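Local coordinates for protein lectin (Pleurotus ostreatus, PDB 6T0Q) that binds calcium and recognises galactose-type sugars, N-acetyl-D-galactosamine among them, at residues F82-G86 and V87-T91; P323-E327 and F328-S332; W200-T203 and S204-V207. All blocks are in the same frame, centred on the assembly; numbering follows the deposited sequence.

Interaction 1. Residues F82-G86 and V87-T91; sequences FYVNG and VRIGT. With NAG (2-acetamido-2-deoxy-beta-D-glucopyranose), chain C; NAG (2-acetamido-2-deoxy-beta-D-glucopyranose), chain B.
Val-84 and Val-87 close a tight beta hairpin, each backbone N donating to the other's O. Val-84 N lies 2.9 Å from Val-87 O. Val-87 N is 3.0 Å from Val-84 O, which it approaches from well above the carbonyl plane. The chain reverses between them in a type I' turn, with positive phi at both Asn-85 and Gly-86. Beyond Tyr-83 and Arg-88 the register slips by one, and Ile-89 and Gly-90 both face Phe-82 in a classic beta bulge. Phe-82 N gives Gly-90 O a nearly straight bond (2.8 Å, 173°), while Phe-82 O is gripped firmly by Ile-89 N and weakly by Gly-90 N. On one face of the hairpin the Tyr-83 ring crosses the start of Arg-88 slantwise, CE2 lying 3.7 Å from Arg-88 CB. On the other, Ile-89, its CG1 anti to the carbonyl carbon (chi1 -58°), brings that branch to Val-84 CG2 at 3.9 Å; both side chains also reach Val-103 on strand 98-104. In the second shell, Asn-85 OD1 accepts from Leu-111 N and ND2 bonds to Asn-110 OD1, pinning the turn to strand 109-118. The bulged end lies against two linked N-acetylglucosamines, probably part of an N-linked glycan: Ile-89 O accepts from O3 of the chain C sugar at 2.7 Å, and Thr-91 N donates to acetyl O7 of the chain B sugar at 2.9 Å.

Interaction 2. Residues P323-E327 and F328-S332; sequences PLIDE and FGWES
Glu-327 to Trp-330 form a type II beta turn, in which Trp-330 N donates to Glu-327 O at 3.1 Å and Gly-329 takes the positive phi (84°) that this turn type needs at its third position. The donor rises 44° out of the carbonyl plane of Glu-327. The same oxygen lies beside the indole, 3.4 Å from Trp-330 CD1, so the turn carbonyl is flanked by both the backbone and the side chain of Trp-330. Just ahead of the turn, Asp-326 bends its carboxylate forward: with CG anti to the backbone N (chi1 -177°), OD1 receives Phe-328 N at 2.9 Å. That N-H meets OD1 from above the carboxylate plane. Asp-326 and Phe-328 run side by side and point the same way, OD1 touching Phe-328 CB at 3.3 Å. A water donates to Asp-326 O and also to Phe-328 O, although its second bond is doubtfully short. On the inner side, the Ile-325 and Trp-330 side chains cross at about a right angle, CD1 reaching Trp-330 CZ2 at 3.8 Å. Trp-330 is buried and packs further on Lys-311, Ile-313 and Ala-217, whereas Phe-328 is exposed and leans on Lys-17 of the second subunit. Glu-327 extends away from the turn, where OE2 forms a salt bridge with Arg-219 and OE1 hydrogen-bonds to a glycerol, probably from the crystallisation liquor. The motif is an Asx turn, Asp-326 OD1 to Phe-328 N, overlapping a type II beta turn at the end of the loop that leads into strand 331-338 of the C-terminal beta domain.

Interaction 3. Residues W200-T203 and S204-V207; sequences WIWT and SDNV
Thr-203 and Asp-205 are joined across the first corner of a type I beta turn by a short side-chain bond, OG1 donating to OD1 at 2.7 Å. The hydroxyl arrives on the syn side of the carboxylate, 32° out of its plane. Thr-203 OG1 can get there because it sits between its backbone N and carbonyl carbon (chi1 37°), directed to the side where Asp-205 curls back. The turn closes through its backbone, Asn-206 N donating to Thr-203 O at 3.1 Å. Partners beyond the turn satisfy further groups: Arg-216 forms a salt bridge with Asp-205 OD2, giving each oxygen of the carboxylate a partner, while Glu-331 OE1 hydrogen-bonds with Ser-204 OG and Lys-334 NZ with Asn-206 O.

Trp-202 closes the near side. Its CD1 edge comes within 3.7 Å of Asp-205 OD1, which lies close to the ring plane, so the partly positive C-H rim probably favours the charged oxygen although no hydrogen bond forms. The Asn-206 amide stands 79° to the ring. Its ND2 packs 3.5 Å from Trp-202 CB while making a weak hydrogen bond to Ala-286 O, and Asn-206 CB lies 3.7 Å from Trp-202 CD1. Deeper in, Trp-202 touches Asn-281, a ligand of the second calcium ion, and the ion itself is about 7 Å from the Trp-202 side chain. The chemistry implies a turn whose polar groups are largely satisfied by hydroxyl, guanidinium and backbone partners, Arg-216 offsetting the charge of a carboxylate that is probably ionised, with Trp-202 packed as second shell beside a calcium site.

How the interactions relate
Along the chain the contacts come in the order interaction 1, interaction 3, interaction 2; each closes its own short turn, so none nests or crosses. Interaction 1 turns strand 79-84 back into strand 87-94, the outermost strand of its sheet. Interaction 3 ends strand 199-202 and interaction 2 opens strand 331-338, and these two strands are antiparallel neighbours in a seven-stranded sheet. Interactions 2 and 3 touch, their centres about 17 Å apart, with Glu-331 OE2 packed 3.5 Å from Thr-203 CG2. Interaction 1 stands apart, its centre about 38 Å from that of interaction 2 and about 39 Å from that of interaction 3.

Interaction 1. Residues F82-G86 and V87-T91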
ATOM      1  N   PHE A  82     -15.882 -26.766   2.637  1.00 25.39           N
ATOM      2  CA  PHE A  82     -16.049 -26.186   1.309  1.00 23.65           C
ATOM      3  C   PHE A  82     -14.696 -25.728   0.772  1.00 25.52           C
ATOM      4  O   PHE A  82     -13.984 -24.973   1.448  1.00 24.59           O
ATOM      5  CB  PHE A  82     -17.015 -24.998   1.369  1.00 23.79           C
ATOM      6  CG  PHE A  82     -17.677 -24.674   0.057  1.00 25.58           C
ATOM      7  CD1 PHE A  82     -16.963 -24.082  -0.975  1.00 28.44           C
ATOM      8  CD2 PHE A  82     -19.033 -24.937  -0.133  1.00 23.87           C
ATOM      9  CE1 PHE A  82     -17.588 -23.778  -2.190  1.00 30.13           C
ATOM     10  CE2 PHE A  82     -19.661 -24.637  -1.339  1.00 22.72           C
ATOM     11  CZ  PHE A  82     -18.944 -24.062  -2.367  1.00 23.23           C
ATOM     12  N   TYR A  83     -14.361 -26.161  -0.447  1.00 21.90           N
ATOM     13  CA  TYR A  83     -13.098 -25.821  -1.096  1.00 23.74           C
ATOM     14  C   TYR A  83     -13.349 -25.111  -2.421  1.00 26.27           C
ATOM     15  O   TYR A  83     -14.282 -25.457  -3.154  1.00 21.90           O
ATOM     16  CB  TYR A  83     -12.259 -27.061  -1.382  1.00 22.30           C
ATOM     17  CG  TYR A  83     -11.887 -27.892  -0.177  1.00 25.24           C
ATOM     18  CD1 TYR A  83     -12.718 -28.913   0.267  1.00 25.95           C
ATOM     19  CD2 TYR A  83     -10.686 -27.684   0.485  1.00 25.65           C
ATOM     20  CE1 TYR A  83     -12.375 -29.693   1.351  1.00 27.03           C
ATOM     21  CE2 TYR A  83     -10.328 -28.466   1.576  1.00 31.42           C
ATOM     22  CZ  TYR A  83     -11.178 -29.468   1.996  1.00 31.34           C
ATOM     23  OH  TYR A  83     -10.844 -30.244   3.073  1.00 37.62           O
ATOM     24  N   VAL A  84     -12.489 -24.149  -2.754  1.00 21.27           N
ATOM     25  CA  VAL A  84     -12.553 -23.486  -4.052  1.00 19.81           C
ATOM     26  C   VAL A  84     -11.157 -23.490  -4.661  1.00 25.29           C
ATOM     27  O   VAL A  84     -10.221 -22.920  -4.086  1.00 24.55           O
ATOM     28  CB  VAL A  84     -13.108 -22.058  -3.949  1.00 19.92           C
ATOM     29  CG1 VAL A  84     -13.119 -21.405  -5.333  1.00 25.09           C
ATOM     30  CG2 VAL A  84     -14.541 -22.092  -3.364  1.00 21.78           C
ATOM     31  N   ASN A  85     -11.019 -24.143  -5.817  1.00 24.52           N
ATOM     32  CA  ASN A  85      -9.737 -24.265  -6.511  1.00 28.57           C
ATOM     33  C   ASN A  85      -8.657 -24.793  -5.573  1.00 32.43           C
ATOM     34  O   ASN A  85      -7.520 -24.321  -5.571  1.00 28.99           O
ATOM     35  CB  ASN A  85      -9.330 -22.930  -7.135  1.00 26.12           C
ATOM     36  CG  ASN A  85     -10.279 -22.506  -8.225  1.00 24.36           C
ATOM     37  OD1 ASN A  85     -10.687 -23.333  -9.046  1.00 22.98           O
ATOM     38  ND2 ASN A  85     -10.671 -21.230  -8.229  1.00 20.80           N
ATOM     39  N   GLY A  86      -9.032 -25.769  -4.744  1.00 27.65           N
ATOM     40  CA  GLY A  86      -8.109 -26.437  -3.855  1.00 29.83           C
ATOM     41  C   GLY A  86      -7.881 -25.760  -2.524  1.00 29.43           C
ATOM     42  O   GLY A  86      -7.145 -26.302  -1.693  1.00 32.52           O
ATOM     43  N   VAL A  87      -8.485 -24.599  -2.287  1.00 25.92           N
ATOM     44  CA  VAL A  87      -8.287 -23.840  -1.056  1.00 26.32           C
ATOM     45  C   VAL A  87      -9.505 -24.028  -0.166  1.00 24.86           C
ATOM     46  O   VAL A  87     -10.641 -23.813  -0.610  1.00 23.92           O
ATOM     47  CB  VAL A  87      -8.057 -22.349  -1.359  1.00 24.63           C
ATOM     48  CG1 VAL A  87      -7.895 -21.551  -0.062  1.00 26.34           C
ATOM     49  CG2 VAL A  87      -6.839 -22.169  -2.275  1.00 28.83           C
ATOM     50  N   ARG A  88      -9.283 -24.420   1.090  1.00 23.99           N
ATOM     51  CA  ARG A  88     -10.394 -24.530   2.033  1.00 25.90           C
ATOM     52  C   ARG A  88     -10.913 -23.139   2.382  1.00 29.31           C
ATOM     53  O   ARG A  88     -10.156 -22.295   2.868  1.00 28.92           O
ATOM     54  CB  ARG A  88      -9.974 -25.262   3.305  1.00 26.35           C
ATOM     55  CG  ARG A  88     -11.132 -25.418   4.299  1.00 26.50           C
ATOM     56  CD  ARG A  88     -10.661 -26.015   5.624  1.00 37.14           C
ATOM     57  NE  ARG A  88      -9.680 -25.145   6.264  1.00 49.61           N
ATOM     58  CZ  ARG A  88      -8.797 -25.550   7.174  1.00 62.90           C
ATOM     59  NH1 ARG A  88      -8.776 -26.818   7.565  1.00 65.73           N
ATOM     60  NH2 ARG A  88      -7.934 -24.683   7.691  1.00 66.13           N
ATOM     61  N   ILE A  89     -12.208 -22.913   2.157  1.00 22.46           N
ATOM     62  CA  ILE A  89     -12.825 -21.611   2.381  1.00 25.30           C
ATOM     63  C   ILE A  89     -13.701 -21.589   3.628  1.00 27.31           C
ATOM     64  O   ILE A  89     -13.900 -20.509   4.209  1.00 24.21           O
ATOM     65  CB  ILE A  89     -13.639 -21.171   1.141  1.00 34.58           C
ATOM     66  CG1 ILE A  89     -12.718 -21.121  -0.076  1.00 37.29           C
ATOM     67  CG2 ILE A  89     -14.247 -19.801   1.327  1.00 44.01           C
ATOM     68  CD1 ILE A  89     -11.433 -20.400   0.201  1.00 38.57           C
ATOM     69  N   GLY A  90     -14.228 -22.725   4.063  1.00 24.60           N
ATOM     70  CA  GLY A  90     -15.002 -22.737   5.287  1.00 24.98           C
ATOM     71  C   GLY A  90     -15.429 -24.139   5.657  1.00 26.55           C
ATOM     72  O   GLY A  90     -15.452 -25.053   4.824  1.00 22.97           O
ATOM     73  N   THR A  91     -15.759 -24.291   6.931  1.00 19.29           N
ATOM     74  CA  THR A  91     -16.344 -25.509   7.461  1.00 23.97           C
ATOM     75  C   THR A  91     -17.596 -25.114   8.225  1.00 22.96           C
ATOM     76  O   THR A  91     -17.653 -24.044   8.834  1.00 22.82           O
ATOM     77  CB  THR A  91     -15.370 -26.271   8.381  1.00 27.24           C
ATOM     78  OG1 THR A  91     -15.223 -25.542   9.597  1.00 43.90           O
ATOM     79  CG2 THR A  91     -14.006 -26.385   7.735  1.00 20.27           C
TER
HETATM   80  C1  NAG C   1     -12.374 -16.480   5.393  1.00 31.10           C
HETATM   81  C2  NAG C   1     -13.650 -17.336   5.371  1.00 24.57           C
HETATM   82  C3  NAG C   1     -13.673 -18.310   6.571  1.00 30.40           C
HETATM   83  C4  NAG C   1     -12.353 -19.056   6.745  1.00 40.98           C
HETATM   84  C5  NAG C   1     -11.179 -18.081   6.708  1.00 45.18           C
HETATM   85  C6  NAG C   1      -9.830 -18.773   6.716  1.00 51.53           C
HETATM   86  C7  NAG C   1     -15.740 -16.404   4.420  1.00 30.06           C
HETATM   87  C8  NAG C   1     -16.909 -15.502   4.681  1.00 42.09           C
HETATM   88  N2  NAG C   1     -14.833 -16.488   5.405  1.00 28.45           N
HETATM   89  O3  NAG C   1     -14.722 -19.259   6.406  1.00 27.10           O
HETATM   90  O4  NAG C   1     -12.313 -19.905   7.830  1.00 42.24           O
HETATM   91  O5  NAG C   1     -11.237 -17.319   5.495  1.00 37.26           O
HETATM   92  O6  NAG C   1      -9.675 -19.628   5.592  1.00 50.25           O
HETATM   93  O7  NAG C   1     -15.626 -17.017   3.378  1.00 28.18           O
HETATM   94  C1  NAG B   2     -12.149 -19.571   9.172  1.00 45.54           C
HETATM   95  C2  NAG B   2     -13.009 -20.455  10.089  1.00 44.66           C
HETATM   96  C3  NAG B   2     -12.771 -20.081  11.559  1.00 48.02           C
HETATM   97  C4  NAG B   2     -11.285 -20.100  11.894  1.00 57.04           C
HETATM   98  C5  NAG B   2     -10.522 -19.210  10.921  1.00 55.04           C
HETATM   99  C6  NAG B   2      -9.027 -19.231  11.156  1.00 55.36           C
HETATM  100  C7  NAG B   2     -15.103 -21.209   9.004  1.00 40.31           C
HETATM  101  C8  NAG B   2     -16.550 -20.895   8.784  1.00 34.68           C
HETATM  102  N2  NAG B   2     -14.422 -20.333   9.759  1.00 37.80           N
HETATM  103  O3  NAG B   2     -13.468 -20.987  12.404  1.00 49.54           O
HETATM  104  O4  NAG B   2     -11.054 -19.636  13.221  1.00 60.27           O
HETATM  105  O5  NAG B   2     -10.754 -19.657   9.575  1.00 47.74           O
HETATM  106  O6  NAG B   2      -8.319 -19.799  10.062  1.00 61.10           O
HETATM  107  O7  NAG B   2     -14.577 -22.209   8.521  1.00 33.05           O

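Interaction 2. Residues P323-E327 and F328-S332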
ATOM      1  N   PRO A 323      -8.282   8.545  -1.171  1.00 37.39           N
ATOM      2  CA  PRO A 323      -7.513   7.507  -0.464  1.00 39.08           C
ATOM      3  C   PRO A 323      -6.229   7.988   0.190  1.00 40.50           C
ATOM      4  O   PRO A 323      -5.886   7.478   1.267  1.00 41.58           O
ATOM      5  CB  PRO A 323      -7.220   6.480  -1.569  1.00 44.83           C
ATOM      6  CG  PRO A 323      -7.401   7.230  -2.863  1.00 46.14           C
ATOM      7  CD  PRO A 323      -8.491   8.217  -2.592  1.00 41.23           C
ATOM      8  N   LEU A 324      -5.497   8.932  -0.410  1.00 27.35           N
ATOM      9  CA  LEU A 324      -4.153   9.259   0.061  1.00 30.17           C
ATOM     10  C   LEU A 324      -4.066  10.594   0.798  1.00 40.04           C
ATOM     11  O   LEU A 324      -3.027  11.262   0.751  1.00 44.71           O
ATOM     12  CB  LEU A 324      -3.157   9.257  -1.097  1.00 31.21           C
ATOM     13  CG  LEU A 324      -2.859   7.928  -1.783  1.00 37.18           C
ATOM     14  CD1 LEU A 324      -1.648   8.096  -2.700  1.00 38.93           C
ATOM     15  CD2 LEU A 324      -2.610   6.827  -0.775  1.00 31.20           C
ATOM     16  N   ILE A 325      -5.114  10.986   1.521  1.00 28.82           N
ATOM     17  CA  ILE A 325      -5.048  12.287   2.177  1.00 31.00           C
ATOM     18  C   ILE A 325      -4.110  12.225   3.376  1.00 34.10           C
ATOM     19  O   ILE A 325      -3.779  11.154   3.910  1.00 32.26           O
ATOM     20  CB  ILE A 325      -6.438  12.791   2.602  1.00 35.04           C
ATOM     21  CG1 ILE A 325      -6.956  11.987   3.790  1.00 30.79           C
ATOM     22  CG2 ILE A 325      -7.423  12.715   1.449  1.00 39.00           C
ATOM     23  CD1 ILE A 325      -8.174  12.618   4.432  1.00 36.11           C
ATOM     24  N   ASP A 326      -3.678  13.406   3.805  1.00 27.36           N
ATOM     25  CA  ASP A 326      -2.946  13.565   5.053  1.00 27.83           C
ATOM     26  C   ASP A 326      -3.926  13.427   6.209  1.00 33.33           C
ATOM     27  O   ASP A 326      -4.858  14.232   6.342  1.00 35.83           O
ATOM     28  CB  ASP A 326      -2.262  14.930   5.069  1.00 31.47           C
ATOM     29  CG  ASP A 326      -1.406  15.162   6.306  1.00 38.69           C
ATOM     30  OD1 ASP A 326      -1.311  14.277   7.184  1.00 34.71           O
ATOM     31  OD2 ASP A 326      -0.812  16.260   6.385  1.00 40.77           O
ATOM     32  N   GLU A 327      -3.723  12.410   7.042  1.00 30.05           N
ATOM     33  CA  GLU A 327      -4.614  12.153   8.159  1.00 32.29           C
ATOM     34  C   GLU A 327      -4.147  12.823   9.445  1.00 37.24           C
ATOM     35  O   GLU A 327      -4.633  12.478  10.528  1.00 35.38           O
ATOM     36  CB  GLU A 327      -4.787  10.646   8.352  1.00 33.79           C
ATOM     37  CG  GLU A 327      -5.619  10.029   7.235  1.00 36.44           C
ATOM     38  CD  GLU A 327      -5.663   8.516   7.269  1.00 40.87           C
ATOM     39  OE1 GLU A 327      -4.859   7.902   8.005  1.00 39.73           O
ATOM     40  OE2 GLU A 327      -6.511   7.947   6.550  1.00 36.36           O
ATOM     41  N   PHE A 328      -3.242  13.793   9.347  1.00 33.78           N
ATOM     42  CA  PHE A 328      -2.874  14.568  10.524  1.00 35.68           C
ATOM     43  C   PHE A 328      -4.109  15.258  11.093  1.00 32.81           C
ATOM     44  O   PHE A 328      -4.937  15.800  10.355  1.00 35.40           O
ATOM     45  CB  PHE A 328      -1.799  15.604  10.175  1.00 35.82           C
ATOM     46  CG  PHE A 328      -1.294  16.374  11.367  1.00 42.38           C
ATOM     47  CD1 PHE A 328      -1.942  17.523  11.800  1.00 46.59           C
ATOM     48  CD2 PHE A 328      -0.177  15.937  12.066  1.00 45.30           C
ATOM     49  CE1 PHE A 328      -1.481  18.228  12.903  1.00 48.38           C
ATOM     50  CE2 PHE A 328       0.289  16.635  13.174  1.00 46.40           C
ATOM     51  CZ  PHE A 328      -0.364  17.782  13.590  1.00 44.56           C
ATOM     52  N   GLY A 329      -4.234  15.239  12.417  1.00 32.35           N
ATOM     53  CA  GLY A 329      -5.378  15.841  13.066  1.00 35.50           C
ATOM     54  C   GLY A 329      -6.615  14.968  13.152  1.00 39.02           C
ATOM     55  O   GLY A 329      -7.576  15.357  13.824  1.00 38.59           O
ATOM     56  N   TRP A 330      -6.640  13.816  12.485  1.00 34.70           N
ATOM     57  CA  TRP A 330      -7.706  12.846  12.704  1.00 34.55           C
ATOM     58  C   TRP A 330      -7.419  12.047  13.971  1.00 34.26           C
ATOM     59  O   TRP A 330      -6.275  11.676  14.237  1.00 38.03           O
ATOM     60  CB  TRP A 330      -7.836  11.896  11.507  1.00 28.53           C
ATOM     61  CG  TRP A 330      -8.317  12.533  10.220  1.00 31.16           C
ATOM     62  CD1 TRP A 330      -7.697  13.535   9.509  1.00 30.19           C
ATOM     63  CD2 TRP A 330      -9.493  12.182   9.473  1.00 28.34           C
ATOM     64  NE1 TRP A 330      -8.431  13.836   8.382  1.00 26.73           N
ATOM     65  CE2 TRP A 330      -9.533  13.018   8.333  1.00 29.54           C
ATOM     66  CE3 TRP A 330     -10.521  11.246   9.662  1.00 26.48           C
ATOM     67  CZ2 TRP A 330     -10.558  12.949   7.390  1.00 27.45           C
ATOM     68  CZ3 TRP A 330     -11.542  11.181   8.725  1.00 25.97           C
ATOM     69  CH2 TRP A 330     -11.550  12.029   7.601  1.00 26.28           C
ATOM     70  N   GLU A 331      -8.460  11.776  14.749  1.00 31.63           N
ATOM     71  CA  GLU A 331      -8.327  11.021  15.986  1.00 35.88           C
ATOM     72  C   GLU A 331      -8.724   9.562  15.776  1.00 33.87           C
ATOM     73  O   GLU A 331      -9.387   9.206  14.799  1.00 29.92           O
ATOM     74  CB  GLU A 331      -9.197  11.637  17.093  1.00 38.38           C
ATOM     75  CG  GLU A 331     -10.700  11.643  16.753  1.00 46.85           C
ATOM     76  CD  GLU A 331     -11.589  12.180  17.872  1.00 55.58           C
ATOM     77  OE1 GLU A 331     -11.156  12.176  19.045  1.00 57.27           O
ATOM     78  OE2 GLU A 331     -12.728  12.602  17.578  1.00 54.35           O
ATOM     79  N   SER A 332      -8.309   8.715  16.714  1.00 25.61           N
ATOM     80  CA  SER A 332      -8.872   7.376  16.807  1.00 34.29           C
ATOM     81  C   SER A 332     -10.372   7.464  17.057  1.00 35.36           C
ATOM     82  O   SER A 332     -10.820   8.217  17.924  1.00 31.33           O
ATOM     83  CB  SER A 332      -8.202   6.600  17.941  1.00 36.41           C
ATOM     84  OG  SER A 332      -6.863   6.306  17.618  1.00 42.36           O
TER
HETATM   85  O   HOH W   1      -5.028  16.357   7.997  1.00 42.10           O

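Interaction 3. Residues W200-T203 and S204-V207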
ATOM      1  N   TRP A 200     -20.453   0.088  17.344  1.00 19.58           N
ATOM      2  CA  TRP A 200     -20.854   1.449  17.042  1.00 22.68           C
ATOM      3  C   TRP A 200     -19.713   2.385  17.418  1.00 23.00           C
ATOM      4  O   TRP A 200     -19.199   2.322  18.541  1.00 18.92           O
ATOM      5  CB  TRP A 200     -22.113   1.821  17.818  1.00 20.50           C
ATOM      6  CG  TRP A 200     -23.332   0.992  17.511  1.00 20.25           C
ATOM      7  CD1 TRP A 200     -23.751  -0.133  18.169  1.00 20.19           C
ATOM      8  CD2 TRP A 200     -24.308   1.251  16.495  1.00 16.90           C
ATOM      9  NE1 TRP A 200     -24.929  -0.590  17.619  1.00 21.44           N
ATOM     10  CE2 TRP A 200     -25.292   0.244  16.593  1.00 19.09           C
ATOM     11  CE3 TRP A 200     -24.448   2.242  15.519  1.00 19.86           C
ATOM     12  CZ2 TRP A 200     -26.403   0.197  15.749  1.00 19.10           C
ATOM     13  CZ3 TRP A 200     -25.556   2.194  14.680  1.00 22.51           C
ATOM     14  CH2 TRP A 200     -26.518   1.177  14.804  1.00 19.50           C
ATOM     15  N   ILE A 201     -19.290   3.230  16.477  1.00 21.48           N
ATOM     16  CA  ILE A 201     -18.232   4.199  16.738  1.00 21.82           C
ATOM     17  C   ILE A 201     -18.756   5.599  16.441  1.00 23.90           C
ATOM     18  O   ILE A 201     -19.772   5.784  15.763  1.00 20.29           O
ATOM     19  CB  ILE A 201     -16.941   3.923  15.925  1.00 19.86           C
ATOM     20  CG1 ILE A 201     -17.200   4.029  14.413  1.00 20.94           C
ATOM     21  CG2 ILE A 201     -16.362   2.551  16.286  1.00 19.36           C
ATOM     22  CD1 ILE A 201     -15.923   3.874  13.557  1.00 18.29           C
ATOM     23  N   TRP A 202     -18.042   6.591  16.965  1.00 19.19           N
ATOM     24  CA  TRP A 202     -18.311   7.991  16.660  1.00 20.78           C
ATOM     25  C   TRP A 202     -17.042   8.777  16.965  1.00 25.33           C
ATOM     26  O   TRP A 202     -16.017   8.203  17.348  1.00 26.71           O
ATOM     27  CB  TRP A 202     -19.513   8.518  17.456  1.00 18.60           C
ATOM     28  CG  TRP A 202     -20.204   9.701  16.817  1.00 22.23           C
ATOM     29  CD1 TRP A 202     -20.183  11.008  17.252  1.00 24.28           C
ATOM     30  CD2 TRP A 202     -21.021   9.687  15.635  1.00 21.82           C
ATOM     31  NE1 TRP A 202     -20.944  11.793  16.417  1.00 22.43           N
ATOM     32  CE2 TRP A 202     -21.462  11.009  15.414  1.00 24.36           C
ATOM     33  CE3 TRP A 202     -21.428   8.678  14.746  1.00 22.88           C
ATOM     34  CZ2 TRP A 202     -22.285  11.351  14.339  1.00 23.91           C
ATOM     35  CZ3 TRP A 202     -22.242   9.018  13.681  1.00 23.53           C
ATOM     36  CH2 TRP A 202     -22.668  10.346  13.489  1.00 21.10           C
ATOM     37  N   THR A 203     -17.104  10.093  16.770  1.00 25.40           N
ATOM     38  CA  THR A 203     -16.037  10.937  17.288  1.00 26.01           C
ATOM     39  C   THR A 203     -16.168  11.047  18.806  1.00 28.89           C
ATOM     40  O   THR A 203     -17.194  10.691  19.399  1.00 24.63           O
ATOM     41  CB  THR A 203     -16.063  12.320  16.638  1.00 26.87           C
ATOM     42  OG1 THR A 203     -17.421  12.728  16.432  1.00 27.68           O
ATOM     43  CG2 THR A 203     -15.336  12.297  15.302  1.00 28.21           C
ATOM     44  N   SER A 204     -15.113  11.554  19.441  1.00 31.46           N
ATOM     45  CA  SER A 204     -15.033  11.519  20.895  1.00 34.72           C
ATOM     46  C   SER A 204     -15.886  12.588  21.578  1.00 34.70           C
ATOM     47  O   SER A 204     -15.893  12.641  22.811  1.00 34.14           O
ATOM     48  CB  SER A 204     -13.570  11.637  21.340  1.00 35.74           C
ATOM     49  OG  SER A 204     -12.987  12.823  20.839  1.00 38.93           O
ATOM     50  N   ASP A 205     -16.613  13.424  20.826  1.00 33.83           N
ATOM     51  CA  ASP A 205     -17.634  14.285  21.419  1.00 35.04           C
ATOM     52  C   ASP A 205     -18.919  13.530  21.741  1.00 32.87           C
ATOM     53  O   ASP A 205     -19.866  14.130  22.253  1.00 29.81           O
ATOM     54  CB  ASP A 205     -17.949  15.473  20.496  1.00 39.43           C
ATOM     55  CG  ASP A 205     -18.365  15.043  19.090  1.00 43.48           C
ATOM     56  OD1 ASP A 205     -18.316  13.831  18.779  1.00 38.50           O
ATOM     57  OD2 ASP A 205     -18.744  15.923  18.288  1.00 44.23           O
ATOM     58  N   ASN A 206     -18.983  12.236  21.436  1.00 30.36           N
ATOM     59  CA  ASN A 206     -20.117  11.393  21.811  1.00 25.38           C
ATOM     60  C   ASN A 206     -19.888  10.947  23.252  1.00 33.54           C
ATOM     61  O   ASN A 206     -19.082  10.050  23.514  1.00 31.23           O
ATOM     62  CB  ASN A 206     -20.224  10.204  20.855  1.00 23.61           C
ATOM     63  CG  ASN A 206     -21.526   9.433  20.995  1.00 26.33           C
ATOM     64  OD1 ASN A 206     -22.045   9.272  22.090  1.00 28.63           O
ATOM     65  ND2 ASN A 206     -22.052   8.934  19.869  1.00 24.32           N
ATOM     66  N   VAL A 207     -20.578  11.588  24.198  1.00 34.47           N
ATOM     67  CA  VAL A 207     -20.403  11.317  25.621  1.00 38.71           C
ATOM     68  C   VAL A 207     -21.767  11.280  26.296  1.00 42.80           C
ATOM     69  O   VAL A 207     -22.711  11.954  25.873  1.00 39.48           O
ATOM     70  CB  VAL A 207     -19.499  12.362  26.315  1.00 39.28           C
ATOM     71  CG1 VAL A 207     -18.065  12.247  25.830  1.00 40.52           C
ATOM     72  CG2 VAL A 207     -20.032  13.770  26.086  1.00 37.93           C
TER